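Local coordinates for protein putative oxidoreductase FAD-binding subunit (Sulfolobus tokodaii, PDB 4ZOH) that binds FAD and probably relays electrons as the flavoprotein subunit of a molybdenum-containing oxidoreductase, at residues K196-G208 with R218-L231. Sequence-based numbering, arbitrary orientation.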
loop_
_atom_site.group_PDB
_atom_site.type_symbol
_atom_site.label_atom_id
_atom_site.label_comp_id
_atom_site.label_asym_id
_atom_site.label_seq_id
_atom_site.Cartn_x
_atom_site.Cartn_y
_atom_site.Cartn_z
ATOM N N LYS B 196 -1.013 65.147 8.822
ATOM C CA LYS B 196 -1.295 66.058 7.708
ATOM C C LYS B 196 -0.623 67.407 7.950
ATOM O O LYS B 196 -0.653 67.979 9.070
ATOM C CB LYS B 196 -2.799 66.215 7.522
ATOM C CG LYS B 196 -3.258 67.050 6.314
ATOM C CD LYS B 196 -4.728 67.400 6.576
ATOM C CE LYS B 196 -5.408 68.122 5.424
ATOM N NZ LYS B 196 -5.148 67.417 4.147
ATOM N N LEU B 197 -0.038 67.877 6.874
ATOM C CA LEU B 197 0.752 69.100 6.821
ATOM C C LEU B 197 -0.137 70.265 6.344
ATOM O O LEU B 197 -0.921 70.111 5.370
ATOM C CB LEU B 197 1.939 68.902 5.853
ATOM C CG LEU B 197 3.068 67.965 6.393
ATOM C CD1 LEU B 197 4.260 68.063 5.510
ATOM C CD2 LEU B 197 3.518 68.313 7.795
ATOM N N SER B 198 -0.040 71.402 7.039
ATOM C CA SER B 198 -0.527 72.675 6.465
ATOM C C SER B 198 0.728 73.524 6.372
ATOM O O SER B 198 1.248 73.968 7.375
ATOM C CB SER B 198 -1.689 73.245 7.302
ATOM O OG SER B 198 -1.253 73.479 8.633
ATOM N N GLY B 199 1.249 73.654 5.154
ATOM C CA GLY B 199 2.533 74.273 4.899
ATOM C C GLY B 199 3.580 73.319 5.477
ATOM O O GLY B 199 3.599 72.162 5.103
ATOM N N ASP B 200 4.432 73.786 6.396
ATOM C CA ASP B 200 5.361 72.919 7.083
ATOM C C ASP B 200 4.981 72.743 8.546
ATOM O O ASP B 200 5.770 72.263 9.353
ATOM C CB ASP B 200 6.811 73.382 6.906
ATOM C CG ASP B 200 7.102 74.767 7.547
ATOM O OD1 ASP B 200 8.222 75.284 7.266
ATOM O OD2 ASP B 200 6.257 75.302 8.299
ATOM N N VAL B 201 3.736 73.052 8.870
ATOM C CA VAL B 201 3.203 72.789 10.191
ATOM C C VAL B 201 2.415 71.461 10.227
ATOM O O VAL B 201 1.650 71.132 9.320
ATOM C CB VAL B 201 2.247 73.919 10.602
ATOM C CG1 VAL B 201 1.478 73.542 11.876
ATOM C CG2 VAL B 201 3.028 75.223 10.720
ATOM N N ILE B 202 2.604 70.716 11.301
ATOM C CA ILE B 202 1.884 69.493 11.522
ATOM C C ILE B 202 0.537 69.904 12.075
ATOM O O ILE B 202 0.375 70.144 13.264
ATOM C CB ILE B 202 2.700 68.496 12.400
ATOM C CG1 ILE B 202 3.932 68.002 11.607
ATOM C CG2 ILE B 202 1.872 67.299 12.818
ATOM C CD1 ILE B 202 4.901 67.183 12.443
ATOM N N GLU B 203 -0.410 69.981 11.153
ATOM C CA GLU B 203 -1.831 70.270 11.398
ATOM C C GLU B 203 -2.580 69.174 12.224
ATOM O O GLU B 203 -3.270 69.477 13.192
ATOM C CB GLU B 203 -2.493 70.590 10.027
ATOM C CG GLU B 203 -3.999 70.640 10.052
ATOM C CD GLU B 203 -4.607 71.216 8.796
ATOM O OE1 GLU B 203 -5.604 71.927 8.957
ATOM O OE2 GLU B 203 -4.143 70.972 7.649
ATOM N N ASP B 204 -2.436 67.903 11.858
ATOM C CA ASP B 204 -2.979 66.779 12.692
ATOM C C ASP B 204 -1.903 65.691 12.766
ATOM O O ASP B 204 -1.094 65.554 11.840
ATOM C CB ASP B 204 -4.256 66.271 12.047
ATOM C CG ASP B 204 -5.023 65.219 12.889
ATOM O OD1 ASP B 204 -4.876 65.074 14.128
ATOM O OD2 ASP B 204 -5.855 64.543 12.259
ATOM N N VAL B 205 -1.804 65.013 13.899
ATOM C CA VAL B 205 -0.915 63.856 13.991
ATOM C C VAL B 205 -1.561 62.768 14.855
ATOM O O VAL B 205 -2.208 63.075 15.839
ATOM C CB VAL B 205 0.508 64.219 14.430
ATOM C CG1 VAL B 205 0.488 64.874 15.814
ATOM C CG2 VAL B 205 1.442 63.003 14.350
ATOM N N ARG B 206 -1.464 61.505 14.420
ATOM C CA ARG B 206 -1.999 60.388 15.222
ATOM C C ARG B 206 -1.015 59.247 15.233
ATOM O O ARG B 206 -0.489 58.850 14.187
ATOM C CB ARG B 206 -3.352 59.941 14.676
ATOM C CG ARG B 206 -4.421 61.017 14.676
ATOM C CD ARG B 206 -4.997 61.107 13.279
ATOM N NE ARG B 206 -6.222 61.875 13.201
ATOM C CZ ARG B 206 -7.441 61.466 13.543
ATOM N NH1 ARG B 206 -7.679 60.241 14.012
ATOM N NH2 ARG B 206 -8.462 62.305 13.410
ATOM N N ILE B 207 -0.725 58.762 16.430
ATOM C CA ILE B 207 0.266 57.705 16.607
ATOM C C ILE B 207 -0.293 56.526 17.413
ATOM O O ILE B 207 -0.736 56.702 18.580
ATOM C CB ILE B 207 1.548 58.246 17.215
ATOM C CG1 ILE B 207 2.065 59.399 16.349
ATOM C CG2 ILE B 207 2.564 57.123 17.278
ATOM C CD1 ILE B 207 3.344 60.056 16.816
ATOM N N GLY B 208 -0.364 55.340 16.779
ATOM C CA GLY B 208 -0.890 54.159 17.510
ATOM C C GLY B 208 0.196 53.132 17.808
ATOM O O GLY B 208 1.070 52.875 16.978
ATOM N N ARG B 218 -2.792 55.335 22.032
ATOM C CA ARG B 218 -2.277 56.512 21.341
ATOM C C ARG B 218 -0.940 56.946 21.942
ATOM O O ARG B 218 -0.813 56.934 23.124
ATOM C CB ARG B 218 -3.310 57.624 21.439
ATOM C CG ARG B 218 -4.511 57.393 20.534
ATOM C CD ARG B 218 -4.107 57.456 19.068
ATOM N NE ARG B 218 -4.067 58.837 18.632
ATOM C CZ ARG B 218 -5.144 59.519 18.262
ATOM N NH1 ARG B 218 -6.354 58.960 18.241
ATOM N NH2 ARG B 218 -5.010 60.766 17.910
ATOM N N ALA B 219 0.067 57.328 21.161
ATOM C CA ALA B 219 1.293 57.780 21.800
ATOM C C ALA B 219 1.136 59.304 22.092
ATOM O O ALA B 219 1.739 60.163 21.404
ATOM C CB ALA B 219 2.507 57.469 20.933
ATOM N N LYS B 220 0.289 59.583 23.097
ATOM C CA LYS B 220 -0.161 60.925 23.517
ATOM C C LYS B 220 0.964 61.973 23.626
ATOM O O LYS B 220 0.837 63.117 23.170
ATOM C CB LYS B 220 -0.955 60.819 24.844
ATOM C CG LYS B 220 -2.364 60.214 24.761
ATOM C CD LYS B 220 -3.441 61.181 24.247
ATOM C CE LYS B 220 -3.462 61.374 22.701
ATOM N NZ LYS B 220 -4.630 60.779 21.968
ATOM N N GLY B 221 2.079 61.547 24.203
ATOM C CA GLY B 221 3.233 62.408 24.416
ATOM C C GLY B 221 3.960 62.706 23.127
ATOM O O GLY B 221 4.512 63.818 22.937
ATOM N N ALA B 222 4.000 61.720 22.234
ATOM C CA ALA B 222 4.652 61.959 20.956
ATOM C C ALA B 222 3.778 62.910 20.137
ATOM O O ALA B 222 4.280 63.804 19.410
ATOM C CB ALA B 222 4.931 60.654 20.221
ATOM N N GLU B 223 2.479 62.746 20.306
ATOM C CA GLU B 223 1.510 63.630 19.665
ATOM C C GLU B 223 1.585 65.112 20.085
ATOM O O GLU B 223 1.760 65.992 19.213
ATOM C CB GLU B 223 0.100 63.071 19.806
ATOM C CG GLU B 223 -0.111 61.931 18.837
ATOM C CD GLU B 223 -1.385 61.170 19.120
ATOM O OE1 GLU B 223 -2.322 61.764 19.710
ATOM O OE2 GLU B 223 -1.442 59.979 18.724
ATOM N N GLU B 224 1.434 65.377 21.386
ATOM C CA GLU B 224 1.773 66.673 22.008
ATOM C C GLU B 224 3.036 67.314 21.431
ATOM O O GLU B 224 3.005 68.409 20.953
ATOM C CB GLU B 224 2.037 66.441 23.464
ATOM C CG GLU B 224 0.902 66.781 24.389
ATOM C CD GLU B 224 1.439 66.767 25.795
ATOM O OE1 GLU B 224 2.460 67.434 26.042
ATOM O OE2 GLU B 224 0.891 66.042 26.637
ATOM N N GLU B 225 4.132 66.587 21.399
ATOM C CA GLU B 225 5.383 67.102 20.846
ATOM C C GLU B 225 5.346 67.550 19.380
ATOM O O GLU B 225 6.166 68.360 18.963
ATOM C CB GLU B 225 6.457 66.062 21.042
ATOM C CG GLU B 225 7.702 66.526 21.738
ATOM C CD GLU B 225 7.463 67.712 22.665
ATOM O OE1 GLU B 225 6.848 67.567 23.790
ATOM O OE2 GLU B 225 7.911 68.773 22.185
ATOM N N LEU B 226 4.398 67.051 18.587
ATOM C CA LEU B 226 4.483 67.332 17.164
ATOM C C LEU B 226 3.361 68.224 16.720
ATOM O O LEU B 226 3.477 68.889 15.716
ATOM C CB LEU B 226 4.455 66.039 16.306
ATOM C CG LEU B 226 5.512 64.953 16.451
ATOM C CD1 LEU B 226 4.958 63.600 15.958
ATOM C CD2 LEU B 226 6.782 65.359 15.679
ATOM N N LEU B 227 2.255 68.156 17.428
ATOM C CA LEU B 227 1.034 68.783 16.974
ATOM C C LEU B 227 1.158 70.318 16.890
ATOM O O LEU B 227 1.505 70.978 17.869
ATOM C CB LEU B 227 -0.104 68.416 17.890
ATOM C CG LEU B 227 -1.464 68.947 17.440
ATOM C CD1 LEU B 227 -1.852 68.470 16.056
ATOM C CD2 LEU B 227 -2.528 68.581 18.459
ATOM N N GLY B 228 0.879 70.853 15.709
ATOM C CA GLY B 228 0.879 72.296 15.490
ATOM C C GLY B 228 2.271 72.855 15.249
ATOM O O GLY B 228 2.380 74.010 14.868
ATOM N N LYS B 229 3.319 72.046 15.420
ATOM C CA LYS B 229 4.691 72.540 15.284
ATOM C C LYS B 229 5.212 72.429 13.884
ATOM O O LYS B 229 4.661 71.679 13.065
ATOM C CB LYS B 229 5.618 71.872 16.303
ATOM C CG LYS B 229 5.110 72.189 17.705
ATOM C CD LYS B 229 6.162 72.090 18.773
ATOM C CE LYS B 229 5.495 71.656 20.066
ATOM N NZ LYS B 229 6.530 71.202 21.033
ATOM N N ARG B 230 6.243 73.212 13.593
ATOM C CA ARG B 230 6.957 73.156 12.332
ATOM C C ARG B 230 8.008 72.088 12.485
ATOM O O ARG B 230 8.713 72.067 13.470
ATOM C CB ARG B 230 7.639 74.494 11.994
ATOM C CG ARG B 230 6.678 75.667 11.860
ATOM C CD ARG B 230 7.389 76.963 11.460
ATOM N NE ARG B 230 7.973 76.972 10.115
ATOM C CZ ARG B 230 8.909 77.828 9.685
ATOM N NH1 ARG B 230 9.371 78.782 10.525
ATOM N NH2 ARG B 230 9.348 77.787 8.407
ATOM N N LEU B 231 8.114 71.215 11.494
ATOM C CA LEU B 231 8.997 70.053 11.543
ATOM C C LEU B 231 10.475 70.437 11.472
ATOM O O LEU B 231 10.885 71.180 10.589
ATOM C CB LEU B 231 8.628 69.074 10.399
ATOM C CG LEU B 231 8.708 69.495 8.906
ATOM C CD1 LEU B 231 9.953 68.977 8.157
ATOM C CD2 LEU B 231 7.448 69.073 8.171
#
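The R218 guanidinium has R206 CB over one face, with R206 CG 3.3 Å from R218 NH2, and K220 NZ over the opposite face, offset toward the rim; E223 OE2 lies in plane at the edge, where I207 O also comes near the plane. R218 is bent at chi2 (-66°) and chi3 (-83°), which curls its guanidinium back to E223 and R206. Both arginines reach D127, which probably eases their like charge; R206 NH1 also bonds A125 O. E223 OE2 takes R218 NE on its syn lone pair and the I207 backbone N, at 2.7 Å, from the anti side, tilted out of the carboxylate plane. An alanine here would probably leave the I207 N-H and R218 NE without their shared acceptor and K220 without its nearby carboxylate. I207 CD1 touches both A222 CB and L226 CD1, while V205 CG2 meets L226 CD1 at 3.9 Å. Past the helix, I202 N donates to K229 O (2.9 Å) and I202 O accepts from G228 N, tying down the type II turn L226-K229. R230 grips D200 side-on, NE to OD2 and NH2 to OD1, both at 3.0 Å. Strand 201-210 of the four-stranded antiparallel sheet thus pairs at G208 with edge strand 217-218, and helix 220-226 returns nearly antiparallel (160°), in the alpha+beta C-terminal domain of CO dehydrogenase-type flavoproteins.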